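Local atomic coordinates of periplasmic binding protein component of an ABC type zinc uptake transporter (PDB entry 1PQ4), a protein that binds zinc ions as the periplasmic component of an ABC-type uptake transporter and probably hands them over for import into the cell. Residues Q183-L188 and A279-I284; K192-H197 and T239-E244; V210-E215 and K227-T232; G243-S248 and L265-A270. One frame throughout, in Å; residues are numbered along the deposited sequence.

Contact 1 of 4, residues Q183-L188 and A279-I284; sequences QILQPL and AVAQKI
Packing is tightest around A281. Its methyl carbon CB, directed at the end of helix 160-185, lies 3.9 Å from I184 CG2 and 4.0 Å from L185 CD2, so that two consecutive residues of one helix close on a single small side chain of the other. I184 gets there with CG2 anti to the backbone N (CG1 at chi1 -65°), which points that branch at the backbone of helix 273-288. L185 comes in along the flank of A281; its chi2 of -2° is nearly eclipsed, and L185 CD1 ends 3.6 Å from A281 O. One turn further along, I284 CG2 meets L185 CD1 at 4.3 Å and L188 CD1 at 4.2 Å. L188 is brought toward helix 273-288 by the type I turn from L185 to L188, whose carbonyls L185 O and L188 O both receive hydrogen bonds from R191. The other margin is looser: Q282, on the exposed side, lays only its aliphatic part near I184, with Q282 CG 4.3 Å from I184 CD1. A281 and I284, by contrast, are buried. No hydrogen bond passes between the segments, so the helices are held here by close fit of apolar surfaces, which the small alanine at the centre allows to come near.

Contact 2 of 4, residues K192-H197 and T239-E244; sequences KFIVFH and TMVFGE. With ZN (zinc ion), chain C.
Zinc is held by H197 NE2 at 2.1 Å, by a water at 2.3 Å, and by H37 and H133. H197 CG stands anti to the backbone N (chi1 174°), which sends the ring out toward the metal, while ND1 is hydrogen-bonded to E215. Beside the ring, with OE2 near its plane at the edge, E244 holds the backbone of the same histidine: H197 N donates to E244 OE1 at 2.9 Å in a nearly straight bond (168°) that arrives from above the carboxylate plane. E244 OE2 stands only 2.6 Å from H197 O, which suggests that the acid carries a proton, and it also accepts from W200. Further out, F242 N donates to I194 O at 3.0 Å, in the plane of the carbonyl, and a water bridges I194 N and M240 O. V195 crosses F242 obliquely, V195 CG1 3.9 Å from F242 CB, and F193 CB is 4.2 Å from F242 CE1. An alanine in place of E244 would remove the carboxylate that holds H197 N and would probably loosen the histidine's setting. A buried, probably protonated acid thus appears to fix the backbone of a zinc ligand without itself reaching the metal.

Contact 3 of 4, residues V210-E215 and K227-T232; sequences VQIPIE and KQLIDT
Flat groups play little part here, for neither segment holds an aromatic ring. The CB of P213 points away from the helix, and this residue comes nearest with its carbonyl oxygen, P213 O, 4.0 Å from L229 CD1; the carboxylate of E215 points off to H197, whose ND1 it binds. The contact is carried instead by the fork of L229. With CG anti to the backbone N (chi1 -161°), this leucine sets its two methyls against two isoleucines. CD2 presses on I214 from across, the side chains at about a right angle, and lies 3.5 Å from both I214 CA and I214 CG1. L229 CD1 lies 4.0 Å from I212 CG2, the two side chains sliding past each other in opposite directions. An alanine in place of L229 would remove both methyls and would probably leave I212 and I214 without most of their cover from this helix. One turn on, T232 adds its methyl at the margin, near I212. Its hydroxyl is occupied within the helix: T232 OG1 donates to Q228 O at 2.9 Å from above the carbonyl plane, so this oxygen takes two bonds, the other from T232 N. Strand and helix run nearly opposite ways, at 150°, as in the first half of a beta-alpha-beta crossover: chain from strand 210-213 passes through helix 223-234 to strand 240-244, on the far side of strand 192-195, in an alpha/beta lobe.

Contact 4 of 4, residues G243-S248 and L265-A270; sequences GETQFS and LLDPLA
G243 O is gripped twice: L266 N donates to it at 2.9 Å, nearly along the C=O axis, and L265 CA adds a CA-H...O contact at 3.4 Å. The same pattern is continued by a CA-H...O contact from E244 CA to L266 O at 3.3 Å, as the parallel strands give way to loops. T245 N, by contrast, is buried without a partner. On one face of the sheet, L265 CD1 reaches T245 CG2 at 4.0 Å, the side chains crossing at about a right angle, while L265 CD2 lies over the bare backbone of G243. On the other face E244 CG touches P268 CD at 3.6 Å. Beyond the strands Q246 fills the angle between the loops. Its chain bends at chi2 (80°), which carries its amide over to D267, with the amide and carboxylate planes 45° apart, and lays Q246 CG 4.1 Å from L269 CD1. D267 is itself fixed by an Asx turn, its OD1 accepting from L269 N at 2.9 Å, which is consistent with L269 being held against Q246. The contact closes the beta-alpha-beta unit of strand 240-244, helix 250-259 and strand 262-266. L266 packs against V280, K283 and I284 of helix 273-288, P268 O binds the indole of W135, and F247, in the loop that follows strand 240-244, stacks on H197.

Overall arrangement
Contacts 2 and 4 border the zinc site, their centres about 10 Å apart; they share G243 and E244, and P268 of contact 4 comes within about 6 Å of the zinc, side chain to metal. Contact 3 lies further out, the side chain of P213 about 10 Å from the metal, although its centre is about 9 Å from that of contact 2. H197 ties the three together, since E215 of contact 3 meets its ring nitrogen and F247 of contact 4 its ring. Contact 1 lies away from the metal, its centre about 14 Å from that of contact 2; K283 O packs on F242 of contact 2, and K283 NZ probably bonds L265 O of contact 4.

Contact 1 of 4, residues Q183-L188 and A279-I284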
loop_
_atom_site.group_PDB
_atom_site.type_symbol
_atom_site.label_atom_id
_atom_site.label_comp_id
_atom_site.label_asym_id
_atom_site.label_seq_id
_atom_site.Cartn_x
_atom_site.Cartn_y
_atom_site.Cartn_z
ATOM N N GLN A 183 -17.308 -8.611 -4.764
ATOM C CA GLN A 183 -18.767 -8.502 -4.764
ATOM C C GLN A 183 -19.187 -7.012 -4.766
ATOM O O GLN A 183 -20.113 -6.603 -5.459
ATOM C CB GLN A 183 -19.358 -9.205 -3.542
ATOM C CG GLN A 183 -19.234 -10.721 -3.631
ATOM C CD GLN A 183 -19.928 -11.460 -2.500
ATOM O OE1 GLN A 183 -19.674 -11.204 -1.316
ATOM N NE2 GLN A 183 -20.808 -12.398 -2.863
ATOM N N ILE A 184 -18.501 -6.217 -3.974
ATOM C CA ILE A 184 -18.761 -4.780 -3.926
ATOM C C ILE A 184 -18.497 -4.119 -5.278
ATOM O O ILE A 184 -19.298 -3.313 -5.736
ATOM C CB ILE A 184 -17.858 -4.106 -2.844
ATOM C CG1 ILE A 184 -18.266 -4.631 -1.472
ATOM C CG2 ILE A 184 -17.918 -2.558 -2.939
ATOM C CD1 ILE A 184 -17.246 -4.377 -0.368
ATOM N N LEU A 185 -17.392 -4.475 -5.944
ATOM C CA LEU A 185 -17.021 -3.806 -7.189
ATOM C C LEU A 185 -17.472 -4.394 -8.516
ATOM O O LEU A 185 -17.489 -3.689 -9.514
ATOM C CB LEU A 185 -15.478 -3.678 -7.252
ATOM C CG LEU A 185 -14.589 -2.595 -6.628
ATOM C CD1 LEU A 185 -15.383 -1.558 -5.925
ATOM C CD2 LEU A 185 -13.513 -3.219 -5.748
ATOM N N GLN A 186 -17.828 -5.666 -8.581
ATOM C CA GLN A 186 -18.173 -6.171 -9.911
ATOM C C GLN A 186 -19.368 -5.566 -10.660
ATOM O O GLN A 186 -19.302 -5.429 -11.879
ATOM C CB GLN A 186 -18.294 -7.700 -9.913
ATOM C CG GLN A 186 -16.946 -8.438 -9.675
ATOM C CD GLN A 186 -15.699 -7.738 -10.284
ATOM O OE1 GLN A 186 -15.254 -6.683 -9.801
ATOM N NE2 GLN A 186 -15.134 -8.338 -11.337
ATOM N N PRO A 187 -20.425 -5.115 -9.947
ATOM C CA PRO A 187 -21.576 -4.555 -10.669
ATOM C C PRO A 187 -21.488 -3.116 -11.183
ATOM O O PRO A 187 -22.363 -2.671 -11.888
ATOM C CB PRO A 187 -22.721 -4.753 -9.669
ATOM C CG PRO A 187 -22.049 -4.461 -8.348
ATOM C CD PRO A 187 -20.684 -5.157 -8.493
ATOM N N LEU A 188 -20.443 -2.386 -10.842
ATOM C CA LEU A 188 -20.333 -1.012 -11.314
ATOM C C LEU A 188 -20.266 -0.880 -12.820
ATOM O O LEU A 188 -19.495 -1.555 -13.470
ATOM C CB LEU A 188 -19.100 -0.370 -10.712
ATOM C CG LEU A 188 -18.982 -0.573 -9.189
ATOM C CD1 LEU A 188 -17.769 0.206 -8.694
ATOM C CD2 LEU A 188 -20.265 -0.102 -8.480
ATOM N N ALA A 279 -13.518 -0.116 3.047
ATOM C CA ALA A 279 -14.050 1.256 2.961
ATOM C C ALA A 279 -13.702 1.849 1.601
ATOM O O ALA A 279 -14.519 2.565 0.992
ATOM C CB ALA A 279 -13.475 2.137 4.096
ATOM N N VAL A 280 -12.481 1.571 1.108
ATOM C CA VAL A 280 -12.068 2.091 -0.196
ATOM C C VAL A 280 -12.971 1.606 -1.306
ATOM O O VAL A 280 -13.428 2.389 -2.181
ATOM C CB VAL A 280 -10.569 1.720 -0.546
ATOM C CG1 VAL A 280 -10.255 2.069 -2.004
ATOM C CG2 VAL A 280 -9.633 2.540 0.373
ATOM N N ALA A 281 -13.255 0.316 -1.268
ATOM C CA ALA A 281 -14.103 -0.278 -2.289
ATOM C C ALA A 281 -15.531 0.344 -2.229
ATOM O O ALA A 281 -16.135 0.667 -3.257
ATOM C CB ALA A 281 -14.174 -1.820 -2.066
ATOM N N GLN A 282 -16.057 0.485 -1.019
ATOM C CA GLN A 282 -17.389 1.091 -0.860
ATOM C C GLN A 282 -17.391 2.540 -1.354
ATOM O O GLN A 282 -18.384 3.007 -1.965
ATOM C CB GLN A 282 -17.804 1.035 0.606
ATOM C CG GLN A 282 -18.024 -0.397 1.014
ATOM C CD GLN A 282 -18.241 -0.543 2.500
ATOM O OE1 GLN A 282 -17.664 0.212 3.303
ATOM N NE2 GLN A 282 -19.051 -1.533 2.884
ATOM N N LYS A 283 -16.300 3.268 -1.075
ATOM C CA LYS A 283 -16.221 4.647 -1.588
ATOM C C LYS A 283 -16.237 4.701 -3.082
ATOM O O LYS A 283 -16.878 5.565 -3.708
ATOM C CB LYS A 283 -14.957 5.351 -1.090
ATOM C CG LYS A 283 -15.182 5.964 0.283
ATOM C CD LYS A 283 -13.957 6.604 0.881
ATOM C CE LYS A 283 -14.357 7.169 2.273
ATOM N NZ LYS A 283 -13.143 7.498 3.062
ATOM N N ILE A 284 -15.526 3.771 -3.699
ATOM C CA ILE A 284 -15.494 3.767 -5.146
ATOM C C ILE A 284 -16.851 3.365 -5.689
ATOM O O ILE A 284 -17.332 3.940 -6.666
ATOM C CB ILE A 284 -14.398 2.810 -5.676
ATOM C CG1 ILE A 284 -13.024 3.463 -5.457
ATOM C CG2 ILE A 284 -14.608 2.528 -7.168
ATOM C CD1 ILE A 284 -12.659 4.035 -4.088
#

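Contact 2 of 4, residues K192-H197 and T239-E244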
loop_
_atom_site.group_PDB
_atom_site.type_symbol
_atom_site.label_atom_id
_atom_site.label_comp_id
_atom_site.label_asym_id
_atom_site.label_seq_id
_atom_site.Cartn_x
_atom_site.Cartn_y
_atom_site.Cartn_z
ATOM N N LYS A 192 -14.080 3.554 -13.952
ATOM C CA LYS A 192 -13.025 4.544 -13.776
ATOM C C LYS A 192 -13.117 5.332 -12.473
ATOM O O LYS A 192 -14.231 5.586 -12.004
ATOM C CB LYS A 192 -13.106 5.520 -14.949
ATOM C CG LYS A 192 -13.048 4.824 -16.302
ATOM C CD LYS A 192 -13.106 5.811 -17.471
ATOM C CE LYS A 192 -13.117 5.047 -18.797
ATOM N NZ LYS A 192 -12.940 5.918 -19.985
ATOM N N PHE A 193 -11.970 5.666 -11.853
ATOM C CA PHE A 193 -11.987 6.536 -10.643
ATOM C C PHE A 193 -10.758 7.439 -10.722
ATOM O O PHE A 193 -9.720 7.054 -11.257
ATOM C CB PHE A 193 -12.073 5.782 -9.289
ATOM C CG PHE A 193 -10.894 4.895 -8.968
ATOM C CD1 PHE A 193 -10.017 5.240 -7.949
ATOM C CD2 PHE A 193 -10.686 3.681 -9.662
ATOM C CE1 PHE A 193 -8.951 4.410 -7.602
ATOM C CE2 PHE A 193 -9.604 2.822 -9.322
ATOM C CZ PHE A 193 -8.743 3.195 -8.289
ATOM N N ILE A 194 -10.893 8.669 -10.243
ATOM C CA ILE A 194 -9.779 9.636 -10.306
ATOM C C ILE A 194 -9.232 9.783 -8.924
ATOM O O ILE A 194 -9.982 9.967 -7.983
ATOM C CB ILE A 194 -10.255 11.027 -10.722
ATOM C CG1 ILE A 194 -11.055 10.930 -11.994
ATOM C CG2 ILE A 194 -9.063 11.961 -10.920
ATOM C CD1 ILE A 194 -11.663 12.283 -12.448
ATOM N N VAL A 195 -7.911 9.746 -8.809
ATOM C CA VAL A 195 -7.233 9.857 -7.535
ATOM C C VAL A 195 -6.060 10.765 -7.760
ATOM O O VAL A 195 -5.634 10.992 -8.890
ATOM C CB VAL A 195 -6.639 8.513 -7.021
ATOM C CG1 VAL A 195 -7.708 7.600 -6.654
ATOM C CG2 VAL A 195 -5.748 7.867 -8.126
ATOM N N PHE A 196 -5.552 11.297 -6.682
ATOM C CA PHE A 196 -4.436 12.184 -6.866
ATOM C C PHE A 196 -3.178 11.358 -7.115
ATOM O O PHE A 196 -2.637 11.401 -8.203
ATOM C CB PHE A 196 -4.246 13.090 -5.656
ATOM C CG PHE A 196 -3.073 14.009 -5.817
ATOM C CD1 PHE A 196 -3.129 15.062 -6.739
ATOM C CD2 PHE A 196 -1.872 13.745 -5.164
ATOM C CE1 PHE A 196 -2.022 15.830 -7.014
ATOM C CE2 PHE A 196 -0.736 14.534 -5.448
ATOM C CZ PHE A 196 -0.835 15.571 -6.378
ATOM N N HIS A 197 -2.761 10.589 -6.106
ATOM C CA HIS A 197 -1.514 9.794 -6.208
ATOM C C HIS A 197 -1.890 8.363 -6.613
ATOM O O HIS A 197 -2.728 7.726 -5.965
ATOM C CB HIS A 197 -0.827 9.833 -4.857
ATOM C CG HIS A 197 0.365 8.948 -4.772
ATOM N ND1 HIS A 197 1.564 9.254 -5.382
ATOM C CD2 HIS A 197 0.550 7.759 -4.141
ATOM C CE1 HIS A 197 2.442 8.301 -5.128
ATOM N NE2 HIS A 197 1.852 7.380 -4.385
ATOM N N THR A 239 -18.359 11.189 -10.639
ATOM C CA THR A 239 -19.101 11.758 -9.521
ATOM C C THR A 239 -18.308 12.193 -8.296
ATOM O O THR A 239 -18.801 12.935 -7.436
ATOM C CB THR A 239 -20.145 10.689 -9.069
ATOM O OG1 THR A 239 -21.385 10.932 -9.749
ATOM C CG2 THR A 239 -20.350 10.654 -7.530
ATOM N N MET A 240 -17.078 11.717 -8.208
ATOM C CA MET A 240 -16.297 11.990 -7.038
ATOM C C MET A 240 -14.850 12.055 -7.414
ATOM O O MET A 240 -14.434 11.434 -8.395
ATOM C CB MET A 240 -16.522 10.865 -6.048
ATOM C CG MET A 240 -16.108 11.148 -4.647
ATOM S SD MET A 240 -17.494 11.895 -3.830
ATOM C CE MET A 240 -18.764 10.635 -4.166
ATOM N N VAL A 241 -14.077 12.823 -6.665
ATOM C CA VAL A 241 -12.655 12.895 -6.958
ATOM C C VAL A 241 -11.996 12.499 -5.652
ATOM O O VAL A 241 -12.386 12.987 -4.584
ATOM C CB VAL A 241 -12.197 14.306 -7.372
ATOM C CG1 VAL A 241 -10.704 14.302 -7.634
ATOM C CG2 VAL A 241 -12.963 14.739 -8.624
ATOM N N PHE A 242 -11.036 11.576 -5.724
ATOM C CA PHE A 242 -10.397 11.134 -4.509
ATOM C C PHE A 242 -9.045 11.778 -4.342
ATOM O O PHE A 242 -8.361 12.066 -5.307
ATOM C CB PHE A 242 -10.239 9.629 -4.537
ATOM C CG PHE A 242 -11.526 8.913 -4.555
ATOM C CD1 PHE A 242 -12.021 8.376 -5.740
ATOM C CD2 PHE A 242 -12.266 8.786 -3.390
ATOM C CE1 PHE A 242 -13.248 7.714 -5.767
ATOM C CE2 PHE A 242 -13.513 8.105 -3.410
ATOM C CZ PHE A 242 -13.990 7.578 -4.600
ATOM N N GLY A 243 -8.696 12.025 -3.094
ATOM C CA GLY A 243 -7.389 12.590 -2.786
ATOM C C GLY A 243 -6.846 11.634 -1.742
ATOM O O GLY A 243 -7.517 10.689 -1.332
ATOM N N GLU A 244 -5.633 11.863 -1.305
ATOM C CA GLU A 244 -5.022 10.986 -0.317
ATOM C C GLU A 244 -4.542 11.861 0.821
ATOM O O GLU A 244 -4.119 13.008 0.592
ATOM C CB GLU A 244 -3.848 10.229 -0.968
ATOM C CG GLU A 244 -4.281 8.977 -1.624
ATOM C CD GLU A 244 -4.161 8.995 -3.131
ATOM O OE1 GLU A 244 -4.338 10.093 -3.735
ATOM O OE2 GLU A 244 -3.907 7.885 -3.691
HETATM ZN ZN ZN C . 2.715 5.799 -3.389
HETATM O O HOH W 1 -13.528 9.219 -9.351
HETATM O O HOH W 2 1.724 5.395 -1.376
#

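Contact 3 of 4, residues V210-E215 and K227-T232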
loop_
_atom_site.group_PDB
_atom_site.type_symbol
_atom_site.label_atom_id
_atom_site.label_comp_id
_atom_site.label_asym_id
_atom_site.label_seq_id
_atom_site.Cartn_x
_atom_site.Cartn_y
_atom_site.Cartn_z
ATOM N N VAL A 210 -10.250 1.195 -13.504
ATOM C CA VAL A 210 -9.293 1.989 -14.242
ATOM C C VAL A 210 -8.971 3.163 -13.347
ATOM O O VAL A 210 -9.836 3.964 -13.029
ATOM C CB VAL A 210 -9.889 2.497 -15.571
ATOM C CG1 VAL A 210 -8.934 3.480 -16.214
ATOM C CG2 VAL A 210 -10.121 1.290 -16.538
ATOM N N GLN A 211 -7.728 3.255 -12.922
ATOM C CA GLN A 211 -7.340 4.342 -12.042
ATOM C C GLN A 211 -6.878 5.477 -12.928
ATOM O O GLN A 211 -6.055 5.255 -13.790
ATOM C CB GLN A 211 -6.181 3.860 -11.163
ATOM C CG GLN A 211 -5.359 4.945 -10.569
ATOM C CD GLN A 211 -4.114 4.419 -9.840
ATOM O OE1 GLN A 211 -3.186 3.843 -10.450
ATOM N NE2 GLN A 211 -4.090 4.622 -8.554
ATOM N N ILE A 212 -7.396 6.683 -12.725
ATOM C CA ILE A 212 -7.002 7.850 -13.526
ATOM C C ILE A 212 -6.294 8.761 -12.528
ATOM O O ILE A 212 -6.908 9.337 -11.619
ATOM C CB ILE A 212 -8.246 8.586 -14.118
ATOM C CG1 ILE A 212 -8.989 7.646 -15.085
ATOM C CG2 ILE A 212 -7.810 9.841 -14.861
ATOM C CD1 ILE A 212 -10.394 8.101 -15.474
ATOM N N PRO A 213 -4.984 8.882 -12.660
ATOM C CA PRO A 213 -4.290 9.734 -11.700
ATOM C C PRO A 213 -4.186 11.184 -12.090
ATOM O O PRO A 213 -4.149 11.521 -13.275
ATOM C CB PRO A 213 -2.908 9.072 -11.595
ATOM C CG PRO A 213 -2.686 8.571 -12.999
ATOM C CD PRO A 213 -4.043 7.987 -13.374
ATOM N N ILE A 214 -4.159 12.039 -11.080
ATOM C CA ILE A 214 -4.016 13.476 -11.312
ATOM C C ILE A 214 -2.508 13.835 -11.276
ATOM O O ILE A 214 -2.028 14.606 -12.105
ATOM C CB ILE A 214 -4.714 14.299 -10.189
ATOM C CG1 ILE A 214 -6.217 14.077 -10.213
ATOM C CG2 ILE A 214 -4.456 15.832 -10.394
ATOM C CD1 ILE A 214 -6.954 14.511 -8.949
ATOM N N GLU A 215 -1.778 13.341 -10.285
ATOM C CA GLU A 215 -0.349 13.675 -10.245
ATOM C C GLU A 215 0.351 13.125 -11.478
ATOM O O GLU A 215 -0.062 12.115 -12.039
ATOM C CB GLU A 215 0.336 13.130 -8.982
ATOM C CG GLU A 215 0.571 11.652 -8.965
ATOM C CD GLU A 215 1.799 11.234 -8.130
ATOM O OE1 GLU A 215 1.883 11.564 -6.915
ATOM O OE2 GLU A 215 2.681 10.553 -8.721
ATOM N N LYS A 227 -6.778 20.918 -16.975
ATOM C CA LYS A 227 -7.966 21.105 -17.794
ATOM C C LYS A 227 -8.281 19.820 -18.526
ATOM O O LYS A 227 -9.412 19.337 -18.492
ATOM C CB LYS A 227 -7.748 22.237 -18.798
ATOM N N GLN A 228 -7.270 19.273 -19.189
ATOM C CA GLN A 228 -7.431 18.039 -19.939
ATOM C C GLN A 228 -8.019 16.965 -19.022
ATOM O O GLN A 228 -8.902 16.192 -19.413
ATOM C CB GLN A 228 -6.077 17.592 -20.479
ATOM C CG GLN A 228 -6.168 16.454 -21.460
ATOM C CD GLN A 228 -4.809 16.049 -21.992
ATOM O OE1 GLN A 228 -3.916 15.672 -21.226
ATOM N NE2 GLN A 228 -4.642 16.129 -23.311
ATOM N N LEU A 229 -7.526 16.942 -17.788
ATOM C CA LEU A 229 -7.988 15.993 -16.797
ATOM C C LEU A 229 -9.434 16.315 -16.468
ATOM O O LEU A 229 -10.246 15.420 -16.245
ATOM C CB LEU A 229 -7.124 16.107 -15.552
ATOM C CG LEU A 229 -7.137 14.939 -14.585
ATOM C CD1 LEU A 229 -6.891 13.654 -15.333
ATOM C CD2 LEU A 229 -6.062 15.156 -13.548
ATOM N N ILE A 230 -9.754 17.604 -16.440
ATOM C CA ILE A 230 -11.122 18.038 -16.162
ATOM C C ILE A 230 -12.090 17.550 -17.255
ATOM O O ILE A 230 -13.193 17.068 -16.954
ATOM C CB ILE A 230 -11.220 19.584 -16.040
ATOM C CG1 ILE A 230 -10.612 20.042 -14.704
ATOM C CG2 ILE A 230 -12.674 20.011 -16.116
ATOM C CD1 ILE A 230 -10.238 21.519 -14.663
ATOM N N ASP A 231 -11.671 17.669 -18.514
ATOM C CA ASP A 231 -12.501 17.219 -19.636
ATOM C C ASP A 231 -12.699 15.716 -19.530
ATOM O O ASP A 231 -13.828 15.228 -19.545
ATOM C CB ASP A 231 -11.846 17.573 -20.973
ATOM C CG ASP A 231 -11.790 19.073 -21.208
ATOM O OD1 ASP A 231 -12.750 19.768 -20.798
ATOM O OD2 ASP A 231 -10.801 19.556 -21.805
ATOM N N THR A 232 -11.584 14.996 -19.409
ATOM C CA THR A 232 -11.585 13.543 -19.243
ATOM C C THR A 232 -12.655 13.138 -18.235
ATOM O O THR A 232 -13.451 12.240 -18.468
ATOM C CB THR A 232 -10.243 13.062 -18.676
ATOM O OG1 THR A 232 -9.211 13.280 -19.645
ATOM C CG2 THR A 232 -10.320 11.587 -18.296
#

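Contact 4 of 4, residues G243-S248 and L265-A270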
loop_
_atom_site.group_PDB
_atom_site.type_symbol
_atom_site.label_atom_id
_atom_site.label_comp_id
_atom_site.label_asym_id
_atom_site.label_seq_id
_atom_site.Cartn_x
_atom_site.Cartn_y
_atom_site.Cartn_z
ATOM N N GLY A 243 -8.696 12.025 -3.094
ATOM C CA GLY A 243 -7.389 12.590 -2.786
ATOM C C GLY A 243 -6.846 11.634 -1.742
ATOM O O GLY A 243 -7.517 10.689 -1.332
ATOM N N GLU A 244 -5.633 11.863 -1.305
ATOM C CA GLU A 244 -5.022 10.986 -0.317
ATOM C C GLU A 244 -4.542 11.861 0.821
ATOM O O GLU A 244 -4.119 13.008 0.592
ATOM C CB GLU A 244 -3.848 10.229 -0.968
ATOM C CG GLU A 244 -4.281 8.977 -1.624
ATOM C CD GLU A 244 -4.161 8.995 -3.131
ATOM O OE1 GLU A 244 -4.338 10.093 -3.735
ATOM O OE2 GLU A 244 -3.907 7.885 -3.691
ATOM N N THR A 245 -4.604 11.333 2.042
ATOM C CA THR A 245 -4.194 12.107 3.225
ATOM C C THR A 245 -2.768 12.569 3.211
ATOM O O THR A 245 -2.462 13.605 3.769
ATOM C CB THR A 245 -4.300 11.313 4.552
ATOM O OG1 THR A 245 -4.898 10.017 4.325
ATOM C CG2 THR A 245 -5.105 12.109 5.550
ATOM N N GLN A 246 -1.890 11.785 2.586
ATOM C CA GLN A 246 -0.464 12.125 2.580
ATOM C C GLN A 246 -0.076 13.172 1.556
ATOM O O GLN A 246 1.067 13.578 1.513
ATOM C CB GLN A 246 0.386 10.853 2.355
ATOM C CG GLN A 246 0.199 9.791 3.446
ATOM C CD GLN A 246 -1.077 8.951 3.258
ATOM O OE1 GLN A 246 -1.487 8.180 4.157
ATOM N NE2 GLN A 246 -1.707 9.093 2.089
ATOM N N PHE A 247 -1.010 13.589 0.711
ATOM C CA PHE A 247 -0.678 14.579 -0.304
ATOM C C PHE A 247 -1.712 15.689 -0.244
ATOM O O PHE A 247 -2.810 15.503 0.263
ATOM C CB PHE A 247 -0.693 13.943 -1.700
ATOM C CG PHE A 247 0.178 12.713 -1.819
ATOM C CD1 PHE A 247 -0.316 11.451 -1.511
ATOM C CD2 PHE A 247 1.506 12.828 -2.204
ATOM C CE1 PHE A 247 0.503 10.325 -1.584
ATOM C CE2 PHE A 247 2.336 11.696 -2.280
ATOM C CZ PHE A 247 1.830 10.460 -1.970
ATOM N N SER A 248 -1.354 16.851 -0.757
ATOM C CA SER A 248 -2.273 17.970 -0.764
ATOM C C SER A 248 -3.491 17.557 -1.598
ATOM O O SER A 248 -3.343 16.854 -2.613
ATOM C CB SER A 248 -1.608 19.166 -1.431
ATOM O OG SER A 248 -2.613 20.081 -1.780
ATOM N N LEU A 265 -11.378 11.040 0.720
ATOM C CA LEU A 265 -10.006 10.650 0.986
ATOM C C LEU A 265 -9.844 9.152 0.911
ATOM O O LEU A 265 -10.723 8.399 1.340
ATOM C CB LEU A 265 -9.572 11.067 2.381
ATOM C CG LEU A 265 -9.345 12.559 2.628
ATOM C CD1 LEU A 265 -8.705 12.776 3.998
ATOM C CD2 LEU A 265 -8.453 13.094 1.531
ATOM N N LEU A 266 -8.735 8.706 0.335
ATOM C CA LEU A 266 -8.447 7.261 0.331
ATOM C C LEU A 266 -7.106 7.257 1.071
ATOM O O LEU A 266 -6.302 8.198 0.920
ATOM C CB LEU A 266 -8.289 6.706 -1.088
ATOM C CG LEU A 266 -9.514 6.758 -1.982
ATOM C CD1 LEU A 266 -9.222 6.042 -3.322
ATOM C CD2 LEU A 266 -10.693 6.083 -1.279
ATOM N N ASP A 267 -6.873 6.281 1.924
ATOM C CA ASP A 267 -5.617 6.259 2.665
ATOM C C ASP A 267 -4.838 4.993 2.271
ATOM O O ASP A 267 -5.143 3.897 2.751
ATOM C CB ASP A 267 -5.882 6.197 4.159
ATOM C CG ASP A 267 -4.621 6.342 4.957
ATOM O OD1 ASP A 267 -3.506 6.307 4.346
ATOM O OD2 ASP A 267 -4.741 6.479 6.197
ATOM N N PRO A 268 -3.862 5.124 1.384
ATOM C CA PRO A 268 -3.105 3.907 1.013
ATOM C C PRO A 268 -2.220 3.365 2.151
ATOM O O PRO A 268 -1.760 2.221 2.083
ATOM C CB PRO A 268 -2.291 4.368 -0.199
ATOM C CG PRO A 268 -1.987 5.808 0.147
ATOM C CD PRO A 268 -3.377 6.310 0.655
ATOM N N LEU A 269 -2.004 4.160 3.215
ATOM C CA LEU A 269 -1.127 3.743 4.315
ATOM C C LEU A 269 -1.833 3.410 5.618
ATOM O O LEU A 269 -1.194 3.325 6.674
ATOM C CB LEU A 269 -0.041 4.809 4.638
ATOM C CG LEU A 269 0.857 5.232 3.473
ATOM C CD1 LEU A 269 1.996 6.165 4.003
ATOM C CD2 LEU A 269 1.470 3.976 2.829
ATOM N N ALA A 270 -3.137 3.204 5.555
ATOM C CA ALA A 270 -3.894 2.855 6.766
ATOM C C ALA A 270 -3.352 1.571 7.416
ATOM O O ALA A 270 -3.105 0.586 6.714
ATOM C CB ALA A 270 -5.386 2.653 6.412
#